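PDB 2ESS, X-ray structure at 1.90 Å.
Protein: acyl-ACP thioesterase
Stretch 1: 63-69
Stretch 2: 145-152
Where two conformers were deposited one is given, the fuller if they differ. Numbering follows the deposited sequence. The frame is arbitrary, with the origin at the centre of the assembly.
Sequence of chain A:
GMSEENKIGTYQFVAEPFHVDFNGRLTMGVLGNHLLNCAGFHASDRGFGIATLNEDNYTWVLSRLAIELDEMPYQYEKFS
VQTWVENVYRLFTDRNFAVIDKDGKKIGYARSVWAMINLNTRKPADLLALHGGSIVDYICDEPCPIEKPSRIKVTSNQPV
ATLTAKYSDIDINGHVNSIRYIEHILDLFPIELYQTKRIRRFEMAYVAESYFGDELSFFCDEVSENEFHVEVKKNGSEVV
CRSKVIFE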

ATOM      1  N   SER A  63      14.051  13.961  -6.118  1.00 34.64           N
ATOM      2  CA  SER A  63      15.477  13.811  -5.824  1.00 36.32           C
ATOM      3  C   SER A  63      15.714  13.478  -4.348  1.00 33.51           C
ATOM      4  O   SER A  63      16.485  12.596  -4.030  1.00 32.41           O
ATOM      5  CB  SER A  63      16.230  15.097  -6.193  1.00 35.76           C
ATOM      6  OG  SER A  63      15.989  15.453  -7.534  1.00 50.00           O
ATOM      7  N   ARG A  64      15.074  14.222  -3.465  1.00 33.16           N
ATOM      8  CA  ARG A  64      15.279  14.093  -2.019  1.00 31.66           C
ATOM      9  C   ARG A  64      13.941  14.218  -1.259  1.00 34.02           C
ATOM     10  O   ARG A  64      13.059  14.970  -1.642  1.00 35.03           O
ATOM     11  CB  ARG A  64      16.226  15.151  -1.493  1.00 30.36           C
ATOM     12  CG  ARG A  64      17.595  15.205  -2.075  1.00 32.66           C
ATOM     13  CD  ARG A  64      18.571  16.036  -1.174  1.00 36.25           C
ATOM     14  NE  ARG A  64      19.914  16.126  -1.783  1.00 33.84           N
ATOM     15  CZ  ARG A  64      20.787  15.126  -1.791  1.00 40.14           C
ATOM     16  NH1 ARG A  64      20.514  13.963  -1.190  1.00 33.70           N
ATOM     17  NH2 ARG A  64      21.945  15.283  -2.395  1.00 42.10           N
ATOM     18  N   LEU A  65      13.827  13.477  -0.170  1.00 32.76           N
ATOM     19  CA  LEU A  65      12.667  13.526   0.734  1.00 35.27           C
ATOM     20  C   LEU A  65      13.162  13.423   2.172  1.00 37.06           C
ATOM     21  O   LEU A  65      13.917  12.493   2.474  1.00 39.26           O
ATOM     22  CB  LEU A  65      11.716  12.382   0.424  1.00 36.12           C
ATOM     23  CG  LEU A  65      10.443  12.237   1.245  1.00 40.12           C
ATOM     24  CD1 LEU A  65       9.522  13.512   1.143  1.00 37.05           C
ATOM     25  CD2 LEU A  65       9.728  10.982   0.851  1.00 40.26           C
ATOM     26  N   ALA A  66      12.788  14.379   3.046  1.00 35.10           N
ATOM     27  CA  ALA A  66      13.060  14.257   4.501  1.00 34.04           C
ATOM     28  C   ALA A  66      11.732  14.433   5.217  1.00 36.09           C
ATOM     29  O   ALA A  66      10.979  15.349   4.900  1.00 33.91           O
ATOM     30  CB  ALA A  66      14.076  15.281   5.010  1.00 35.63           C
ATOM     31  N   ILE A  67      11.486  13.530   6.161  1.00 33.10           N
ATOM     32  CA  ILE A  67      10.294  13.471   7.017  1.00 35.81           C
ATOM     33  C   ILE A  67      10.759  13.522   8.476  1.00 33.92           C
ATOM     34  O   ILE A  67      11.672  12.796   8.890  1.00 30.94           O
ATOM     35  CB  ILE A  67       9.476  12.181   6.784  1.00 39.49           C
ATOM     36  CG1 ILE A  67       9.080  12.030   5.311  1.00 39.33           C
ATOM     37  CG2 ILE A  67       8.173  12.125   7.672  1.00 31.86           C
ATOM     38  CD1 ILE A  67       8.549  10.611   4.945  1.00 38.22           C
ATOM     39  N   GLU A  68      10.191  14.424   9.252  1.00 32.81           N
ATOM     40  CA  GLU A  68      10.526  14.501  10.684  1.00 36.10           C
ATOM     41  C   GLU A  68       9.235  14.549  11.491  1.00 36.70           C
ATOM     42  O   GLU A  68       8.355  15.374  11.208  1.00 36.55           O
ATOM     43  CB  GLU A  68      11.401  15.717  10.983  1.00 37.85           C
ATOM     44  CG  GLU A  68      12.097  15.676  12.338  1.00 40.26           C
ATOM     45  CD  GLU A  68      13.154  16.780  12.507  1.00 43.84           C
ATOM     46  OE1 GLU A  68      13.288  17.245  13.657  1.00 51.29           O
ATOM     47  OE2 GLU A  68      13.829  17.177  11.511  1.00 46.86           O
ATOM     48  N   LEU A  69       9.130  13.652  12.474  1.00 35.28           N
ATOM     49  CA  LEU A  69       7.866  13.397  13.194  1.00 36.79           C
ATOM     50  C   LEU A  69       8.043  13.416  14.690  1.00 36.36           C
ATOM     51  O   LEU A  69       9.025  12.893  15.186  1.00 33.65           O
ATOM     52  CB  LEU A  69       7.303  12.023  12.811  1.00 39.63           C
ATOM     53  CG  LEU A  69       6.974  11.760  11.339  1.00 43.54           C
ATOM     54  CD1 LEU A  69       6.876  10.272  11.118  1.00 44.15           C
ATOM     55  CD2 LEU A  69       5.706  12.484  10.920  1.00 44.63           C
ATOM     56  N   PRO A 145       9.821  23.940   9.989  1.00 40.06           N
ATOM     57  CA  PRO A 145      11.008  24.119  10.817  1.00 38.72           C
ATOM     58  C   PRO A 145      11.799  22.827  11.002  1.00 38.77           C
ATOM     59  O   PRO A 145      11.948  22.360  12.123  1.00 38.69           O
ATOM     60  CB  PRO A 145      10.417  24.594  12.143  1.00 40.15           C
ATOM     61  CG  PRO A 145       9.138  23.886  12.237  1.00 41.15           C
ATOM     62  CD  PRO A 145       8.606  23.805  10.809  1.00 40.86           C
ATOM     63  N   ILE A 146      12.247  22.228   9.902  1.00 35.80           N
ATOM     64  CA  ILE A 146      13.111  21.048   9.951  1.00 33.28           C
ATOM     65  C   ILE A 146      14.287  21.295   8.989  1.00 33.64           C
ATOM     66  O   ILE A 146      14.168  22.067   8.046  1.00 35.65           O
ATOM     67  CB  ILE A 146      12.363  19.706   9.657  1.00 35.05           C
ATOM     68  CG1 ILE A 146      11.770  19.661   8.238  1.00 34.23           C
ATOM     69  CG2 ILE A 146      11.261  19.432  10.710  1.00 33.29           C
ATOM     70  CD1 ILE A 146      11.406  18.274   7.710  1.00 31.76           C
ATOM     71  N   GLU A 147      15.395  20.634   9.258  1.00 33.84           N
ATOM     72  CA  GLU A 147      16.623  20.718   8.489  1.00 35.38           C
ATOM     73  C   GLU A 147      16.372  20.185   7.077  1.00 35.06           C
ATOM     74  O   GLU A 147      15.640  19.222   6.884  1.00 36.66           O
ATOM     75  CB  GLU A 147      17.743  19.906   9.183  1.00 37.16           C
ATOM     76  N   LYS A 148      16.938  20.873   6.096  1.00 33.68           N
ATOM     77  CA  LYS A 148      16.865  20.462   4.709  1.00 36.67           C
ATOM     78  C   LYS A 148      17.610  19.141   4.529  1.00 36.61           C
ATOM     79  O   LYS A 148      18.626  18.912   5.185  1.00 35.42           O
ATOM     80  CB  LYS A 148      17.494  21.537   3.822  1.00 37.84           C
ATOM     81  CG  LYS A 148      16.668  22.839   3.746  1.00 43.25           C
ATOM     82  CD  LYS A 148      17.278  23.846   2.724  1.00 39.93           C
ATOM     83  N   PRO A 149      17.109  18.266   3.653  1.00 37.89           N
ATOM     84  CA  PRO A 149      17.894  17.059   3.391  1.00 39.60           C
ATOM     85  C   PRO A 149      19.149  17.411   2.569  1.00 38.69           C
ATOM     86  O   PRO A 149      19.109  18.311   1.755  1.00 37.35           O
ATOM     87  CB  PRO A 149      16.955  16.223   2.556  1.00 39.64           C
ATOM     88  CG  PRO A 149      16.035  17.197   1.896  1.00 40.34           C
ATOM     89  CD  PRO A 149      15.864  18.311   2.858  1.00 37.47           C
ATOM     90  N   SER A 150      20.240  16.701   2.784  1.00 39.66           N
ATOM     91  CA  SER A 150      21.444  16.920   1.985  1.00 39.14           C
ATOM     92  C   SER A 150      22.109  15.571   1.720  1.00 37.52           C
ATOM     93  O   SER A 150      21.607  14.538   2.161  1.00 35.01           O
ATOM     94  CB  SER A 150      22.393  17.896   2.681  1.00 40.74           C
ATOM     95  OG  SER A 150      22.607  17.513   4.018  1.00 46.71           O
ATOM     96  N   ARG A 151      23.223  15.592   0.996  1.00 35.27           N
ATOM     97  CA  ARG A 151      23.925  14.372   0.610  0.50 36.06           C
ATOM     98  C   ARG A 151      24.205  13.474   1.813  1.00 34.47           C
ATOM     99  O   ARG A 151      24.649  13.933   2.857  1.00 34.28           O
ATOM    100  CB  ARG A 151      25.224  14.694  -0.165  0.50 37.03           C
ATOM    101  CG  ARG A 151      26.470  13.863   0.205  0.50 38.04           C
ATOM    102  CD  ARG A 151      27.272  13.376  -1.019  0.50 40.80           C
ATOM    103  NE  ARG A 151      27.662  14.445  -1.944  0.50 35.80           N
ATOM    104  CZ  ARG A 151      28.910  14.872  -2.179  0.50 39.60           C
ATOM    105  NH1 ARG A 151      29.993  14.340  -1.569  0.50 33.74           N
ATOM    106  NH2 ARG A 151      29.067  15.857  -3.057  0.50 40.88           N
ATOM    107  N   ILE A 152      23.987  12.194   1.622  1.00 33.74           N
ATOM    108  CA  ILE A 152      24.158  11.177   2.665  1.00 34.27           C
ATOM    109  C   ILE A 152      25.434  10.397   2.371  1.00 34.80           C
ATOM    110  O   ILE A 152      25.624   9.922   1.257  1.00 33.34           O
ATOM    111  CB  ILE A 152      22.975  10.222   2.632  1.00 35.65           C
ATOM    112  CG1 ILE A 152      21.663  10.998   2.863  1.00 39.24           C
ATOM    113  CG2 ILE A 152      23.217   9.049   3.576  1.00 35.32           C
ATOM    114  CD1 ILE A 152      20.380  10.294   2.462  1.00 34.23           C
TER
HETATM  115  O   HOH W   1      15.506  19.079  11.768  1.00 35.81           O

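Residues 63-69 form part of a β-strand, and residues 145-152 run across one side of it as an extended segment without regular secondary structure. The two stretches run in roughly opposing senses, their end-to-end directions lying 144° apart, so that Pro149 sits beside Ala66 (CA of Ala66 to CA of Pro149, 5.7 Å) and Ile146 lies near Glu68 (CA of Glu68 to CA of Ile146, 7.1 Å). No direct hydrogen bond joins the stretches among the modelled atoms. The loop therefore does not extend the sheet through this strand; it packs against its side chains, burying 407 Å² in total. The alternation of the strand decides which residues take part: Arg64, Ala66 and Glu68 direct their CA-to-CB bonds toward the loop, whereas Leu65, Ile67 and Leu69 point away and are buried.

Arg64 has the largest covered area of the strand residues. Its side chain, m at chi1 and t at chi2 and chi3, extends along the loop past Pro149 and Ser150 to Arg151. The aliphatic portion lies against the proline, with Arg64 CB 4.0 Å from Pro149 CG and Arg64 CD 3.7 Å from Pro149 O. Farther out, one face of the guanidinium is covered by loop backbone: Arg64 NH1 is 3.6 Å from Ser150 O, and Arg64 NH2 is 3.6 Å from Arg151 N. Ser150 O lies over the face, out of line with the N-H groups, which point outward in the guanidinium plane, and Arg151 N is itself a donor with no lone pair to offer. The contact is one of packing, although the carbonyl oxygen of Ser150 can still offer a favourable electrostatic environment to the positive charge.

At Ala66 the short side chain meets the proline ring, Ala66 CB lying 3.9 Å from Pro149 CB in a purely apolar contact. The same residue also touches Ile146 through its backbone, with Ala66 O 4.1 Å from Ile146 CD1, a van der Waals approach.

Glu68 brings a carboxylate to the loop. Its extended side chain, t at chi1 and chi2, places Glu68 OE2 3.5 Å from Ile146 CB, a carbon that offers no hydrogen-bond donor. The amide of Glu147 is near but too distant for direct bonding, at 4.4 Å from Glu68 OE2 to Glu147 N. Water 1 bridges the gap, its oxygen donating to Glu68 OE2 at 2.5 Å and accepting from Glu147 N at 3.0 Å. This single water thus supplies a polar link between the stretches, tying the strand carboxylate to the loop backbone.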